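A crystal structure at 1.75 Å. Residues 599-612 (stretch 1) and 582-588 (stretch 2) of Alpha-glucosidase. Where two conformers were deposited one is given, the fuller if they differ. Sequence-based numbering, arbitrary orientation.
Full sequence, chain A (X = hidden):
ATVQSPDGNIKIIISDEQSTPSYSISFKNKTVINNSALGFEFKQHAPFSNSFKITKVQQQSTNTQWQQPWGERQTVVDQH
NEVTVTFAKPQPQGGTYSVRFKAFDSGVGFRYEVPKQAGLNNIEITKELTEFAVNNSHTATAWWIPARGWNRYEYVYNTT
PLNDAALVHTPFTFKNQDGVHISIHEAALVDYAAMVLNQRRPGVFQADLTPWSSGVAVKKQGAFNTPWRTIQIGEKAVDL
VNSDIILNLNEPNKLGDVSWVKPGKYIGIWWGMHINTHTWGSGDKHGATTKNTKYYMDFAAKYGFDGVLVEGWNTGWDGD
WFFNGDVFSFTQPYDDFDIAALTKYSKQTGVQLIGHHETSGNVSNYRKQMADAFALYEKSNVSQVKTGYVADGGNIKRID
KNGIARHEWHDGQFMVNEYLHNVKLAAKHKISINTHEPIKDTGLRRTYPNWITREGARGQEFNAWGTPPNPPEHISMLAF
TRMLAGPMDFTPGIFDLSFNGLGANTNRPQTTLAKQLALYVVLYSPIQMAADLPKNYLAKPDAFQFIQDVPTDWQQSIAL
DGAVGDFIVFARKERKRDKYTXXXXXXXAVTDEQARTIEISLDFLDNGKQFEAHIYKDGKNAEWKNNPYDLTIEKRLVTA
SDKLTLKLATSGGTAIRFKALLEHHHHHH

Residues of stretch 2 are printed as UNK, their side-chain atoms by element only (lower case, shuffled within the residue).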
# COMPACT_ATOMS: atom_id res chain seq x y z
N GLU A 599 13.57 10.86 -21.73
CA GLU A 599 14.42 9.97 -22.51
C GLU A 599 14.72 8.72 -21.70
O GLU A 599 15.15 8.80 -20.55
CB GLU A 599 15.72 10.68 -22.89
CG GLU A 599 15.51 12.07 -23.42
CD GLU A 599 14.89 12.09 -24.81
OE1 GLU A 599 14.86 11.02 -25.47
OE2 GLU A 599 14.44 13.17 -25.24
N ILE A 600 14.52 7.56 -22.32
CA ILE A 600 14.61 6.27 -21.64
C ILE A 600 15.53 5.35 -22.44
O ILE A 600 15.34 5.18 -23.65
CB ILE A 600 13.22 5.63 -21.46
CG1 ILE A 600 12.42 6.41 -20.42
CG2 ILE A 600 13.32 4.17 -21.08
CD1 ILE A 600 13.07 6.45 -19.06
N SER A 601 16.52 4.77 -21.78
CA SER A 601 17.28 3.68 -22.38
C SER A 601 16.50 2.38 -22.24
O SER A 601 15.91 2.10 -21.19
CB SER A 601 18.64 3.54 -21.72
OG SER A 601 19.26 2.34 -22.14
N LEU A 602 16.51 1.57 -23.30
CA LEU A 602 15.89 0.26 -23.24
C LEU A 602 16.86 -0.82 -22.78
O LEU A 602 16.61 -2.01 -23.03
CB LEU A 602 15.29 -0.11 -24.60
CG LEU A 602 14.17 0.82 -25.10
CD1 LEU A 602 13.57 0.29 -26.40
CD2 LEU A 602 13.09 1.00 -24.04
N ASP A 603 17.95 -0.45 -22.11
CA ASP A 603 18.93 -1.48 -21.78
C ASP A 603 18.48 -2.40 -20.64
O ASP A 603 19.23 -3.32 -20.29
CB ASP A 603 20.30 -0.84 -21.47
CG ASP A 603 20.28 0.09 -20.26
OD1 ASP A 603 19.32 0.08 -19.46
OD2 ASP A 603 21.27 0.84 -20.11
N PHE A 604 17.29 -2.20 -20.07
CA PHE A 604 16.75 -3.22 -19.18
C PHE A 604 16.33 -4.48 -19.94
O PHE A 604 16.24 -5.55 -19.33
CB PHE A 604 15.56 -2.68 -18.38
CG PHE A 604 14.45 -2.11 -19.23
CD1 PHE A 604 13.45 -2.94 -19.73
CD2 PHE A 604 14.41 -0.75 -19.53
CE1 PHE A 604 12.42 -2.42 -20.52
CE2 PHE A 604 13.39 -0.23 -20.32
CZ PHE A 604 12.39 -1.06 -20.81
N LEU A 605 16.09 -4.38 -21.24
CA LEU A 605 15.69 -5.56 -22.01
C LEU A 605 16.82 -6.59 -22.02
O LEU A 605 18.00 -6.25 -21.99
CB LEU A 605 15.35 -5.16 -23.45
CG LEU A 605 14.15 -4.23 -23.61
CD1 LEU A 605 14.00 -3.83 -25.08
CD2 LEU A 605 12.90 -4.92 -23.11
N ASP A 606 16.43 -7.86 -22.06
CA ASP A 606 17.40 -8.95 -22.07
C ASP A 606 18.35 -8.81 -23.25
O ASP A 606 17.92 -8.60 -24.39
CB ASP A 606 16.68 -10.30 -22.14
CG ASP A 606 15.69 -10.48 -21.01
OD1 ASP A 606 14.58 -9.93 -21.10
OD2 ASP A 606 16.04 -11.16 -20.02
N ASN A 607 19.64 -8.92 -22.97
CA ASN A 607 20.65 -8.77 -24.01
C ASN A 607 20.50 -9.88 -25.05
O ASN A 607 20.18 -11.02 -24.72
CB ASN A 607 22.05 -8.79 -23.40
CG ASN A 607 22.31 -7.60 -22.51
OD1 ASN A 607 21.89 -6.48 -22.81
ND2 ASN A 607 23.01 -7.82 -21.41
N GLY A 608 20.71 -9.52 -26.31
CA GLY A 608 20.66 -10.49 -27.39
C GLY A 608 19.28 -10.95 -27.79
O GLY A 608 19.17 -11.84 -28.64
N LYS A 609 18.22 -10.39 -27.22
CA LYS A 609 16.86 -10.74 -27.61
C LYS A 609 16.23 -9.60 -28.40
O LYS A 609 16.50 -8.42 -28.16
CB LYS A 609 15.98 -11.04 -26.39
CG LYS A 609 16.26 -12.35 -25.69
CD LYS A 609 15.03 -12.73 -24.87
CE LYS A 609 15.31 -13.88 -23.91
NZ LYS A 609 14.08 -14.24 -23.15
N GLN A 610 15.37 -9.97 -29.35
CA GLN A 610 14.60 -8.99 -30.09
C GLN A 610 13.19 -8.91 -29.52
O GLN A 610 12.58 -9.92 -29.17
CB GLN A 610 14.55 -9.36 -31.58
CG GLN A 610 13.94 -8.27 -32.45
CD GLN A 610 14.32 -8.42 -33.91
OE1 GLN A 610 15.50 -8.56 -34.25
NE2 GLN A 610 13.33 -8.38 -34.79
N PHE A 611 12.68 -7.68 -29.41
CA PHE A 611 11.34 -7.44 -28.90
C PHE A 611 10.54 -6.61 -29.90
O PHE A 611 11.10 -5.83 -30.67
CB PHE A 611 11.34 -6.71 -27.55
CG PHE A 611 12.04 -7.45 -26.45
CD1 PHE A 611 13.42 -7.48 -26.38
CD2 PHE A 611 11.30 -8.11 -25.47
CE1 PHE A 611 14.07 -8.17 -25.36
CE2 PHE A 611 11.95 -8.79 -24.45
CZ PHE A 611 13.33 -8.82 -24.39
N GLU A 612 9.23 -6.80 -29.88
CA GLU A 612 8.30 -5.93 -30.60
C GLU A 612 7.60 -5.08 -29.55
O GLU A 612 6.76 -5.58 -28.79
CB GLU A 612 7.29 -6.73 -31.41
CG GLU A 612 6.36 -5.84 -32.22
CD GLU A 612 5.30 -6.64 -32.96
OE1 GLU A 612 4.44 -7.26 -32.30
OE2 GLU A 612 5.33 -6.64 -34.21
N UNK A 582 7.07 -15.43 -19.09
CA UNK A 582 8.19 -14.87 -18.37
C UNK A 582 9.17 -14.11 -19.22
O UNK A 582 10.18 -13.61 -18.70
N UNK A 583 8.92 -13.98 -20.53
CA UNK A 583 9.87 -13.31 -21.41
C UNK A 583 9.53 -11.86 -21.72
O UNK A 583 10.42 -11.13 -22.15
n UNK A 583 11.50 -15.64 -21.69
o UNK A 583 9.95 -16.43 -23.11
c UNK A 583 9.99 -14.08 -22.73
c UNK A 583 10.49 -15.49 -22.53
N UNK A 584 8.29 -11.42 -21.52
CA UNK A 584 7.91 -10.06 -21.89
C UNK A 584 8.24 -9.06 -20.79
O UNK A 584 8.13 -9.36 -19.59
o UNK A 584 4.85 -10.57 -23.87
c UNK A 584 6.04 -10.66 -23.49
o UNK A 584 6.94 -11.27 -24.13
c UNK A 584 6.41 -9.97 -22.20
N UNK A 585 8.65 -7.87 -21.21
CA UNK A 585 8.79 -6.70 -20.35
C UNK A 585 7.63 -5.75 -20.59
O UNK A 585 7.02 -5.74 -21.66
c UNK A 585 13.59 -6.11 -16.55
c UNK A 585 11.94 -6.25 -18.78
c UNK A 585 13.91 -7.01 -17.52
c UNK A 585 13.08 -7.08 -18.64
c UNK A 585 10.10 -5.96 -20.61
c UNK A 585 12.46 -5.27 -16.66
n UNK A 585 13.15 -7.88 -19.75
c UNK A 585 11.32 -6.59 -20.03
c UNK A 585 12.09 -7.58 -20.58
c UNK A 585 11.63 -5.33 -17.77
N UNK A 586 7.34 -4.93 -19.59
CA UNK A 586 6.30 -3.92 -19.67
C UNK A 586 6.83 -2.61 -19.12
O UNK A 586 7.68 -2.60 -18.24
c UNK A 586 3.10 -5.05 -20.32
c UNK A 586 2.79 -7.32 -21.00
o UNK A 586 2.05 -8.26 -21.67
c UNK A 586 2.37 -6.01 -21.00
c UNK A 586 4.25 -5.40 -19.62
c UNK A 586 4.66 -6.73 -19.63
c UNK A 586 3.94 -7.69 -20.32
c UNK A 586 5.05 -4.35 -18.90
N UNK A 587 6.33 -1.50 -19.65
CA UNK A 587 6.72 -0.19 -19.15
C UNK A 587 5.47 0.65 -18.93
O UNK A 587 4.53 0.60 -19.73
c UNK A 587 9.58 2.16 -20.23
c UNK A 587 8.16 1.92 -19.74
c UNK A 587 7.69 0.52 -20.11
c UNK A 587 7.21 3.00 -20.29
N UNK A 588 5.47 1.43 -17.86
CA UNK A 588 4.44 2.43 -17.67
C UNK A 588 5.07 3.73 -17.22
O UNK A 588 6.01 3.72 -16.42
O HOH W 1 12.96 -11.85 -22.25

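Position 582 carries no side-chain atoms. Its backbone sits at phi 90°, psi 2°, where a CB would jam against the carbonyl O of the residue before it, and nothing of stretch 1 lies near. Backbone geometry alone calls for glycine: G582.

Position 583 has two side-chain carbons, the second bearing one oxygen and one nitrogen, which is the amide of asparagine, N583. Its CA-to-CB bond points sideways to stretch 1, and the amide lies near the amine of K609; which way round the amide sits is left open. The backbone does clearer work: N583 O approaches the ring edge of F611, 3.6 Å from CE2, and accepts a hydrogen bond from water 1, whose oxygen is 2.6 Å away.

Position 584 again has two carbons, but the second carries two oxygens, a carboxylate. Its CA-to-CB bond points away from stretch 1, and no atom comes within contact distance. This is D584, with both oxygens hydrogen-bonded elsewhere in the structure.

Position 585 begins the strand, and its CA-to-CB bond points toward stretch 1. One carbon leads into fused five- and six-membered rings holding eight carbons and one nitrogen. The ring nitrogen lies 2.8 Å from D606 OD1, and F604 and L605 pack over one ring face. Only an indole fits, so the residue is W585. Its six-membered ring meets the F604 ring obliquely, centroids 5.2 Å apart and planes at 56°, with F604 CD1 3.6 Å from W585 CE3. At the five-membered end, W585 CD1 is 3.8 Å from L605 CD2 and 4.1 Å from F611 CE2.

Position 586 shows one carbon, then a ring of six carbons bearing one oxygen: the phenol of tyrosine. Following the alternation of the strand, the CA-to-CB bond of Y586 points away, and its side chain makes no contact with stretch 1.

Position 587 has its CA-to-CB bond toward stretch 1 again, with four carbons forked at the second, as in leucine. L587 CD1 lies 4.3 Å from both I600 CG2 and F604 CZ, extending the apolar surface beyond the indole.

Position 588 has no side-chain atoms and is G588. Stretch 1 leaves the space around its ideal CB empty, so this contact does not explain the glycine.

The contact is organised around one large aromatic residue; W585 loses 110 Å² to stretch 1, more than any other residue here. Apolar groups of F604, L605 and F611 surround parts of the indole, while D606 OD1 accepts the hydrogen bond from W585 NE1 at an N-H...O angle of 148°, giving the ring's polar atom a partner. Two turns carry F604, L605 and D606: a type I turn from L602 to L605, closed by L605 N to L602 O at 3.0 Å, and a type II turn from D606 to K609. Water 1 donates to N583 O and weakly to D606 OD1 and accepts from K609 NZ. The rule is a buried indole whose nitrogen is paired, with strand alternation supplying L587 as a second apolar foothold.

Stretch 2 582-588: GNDWYLG
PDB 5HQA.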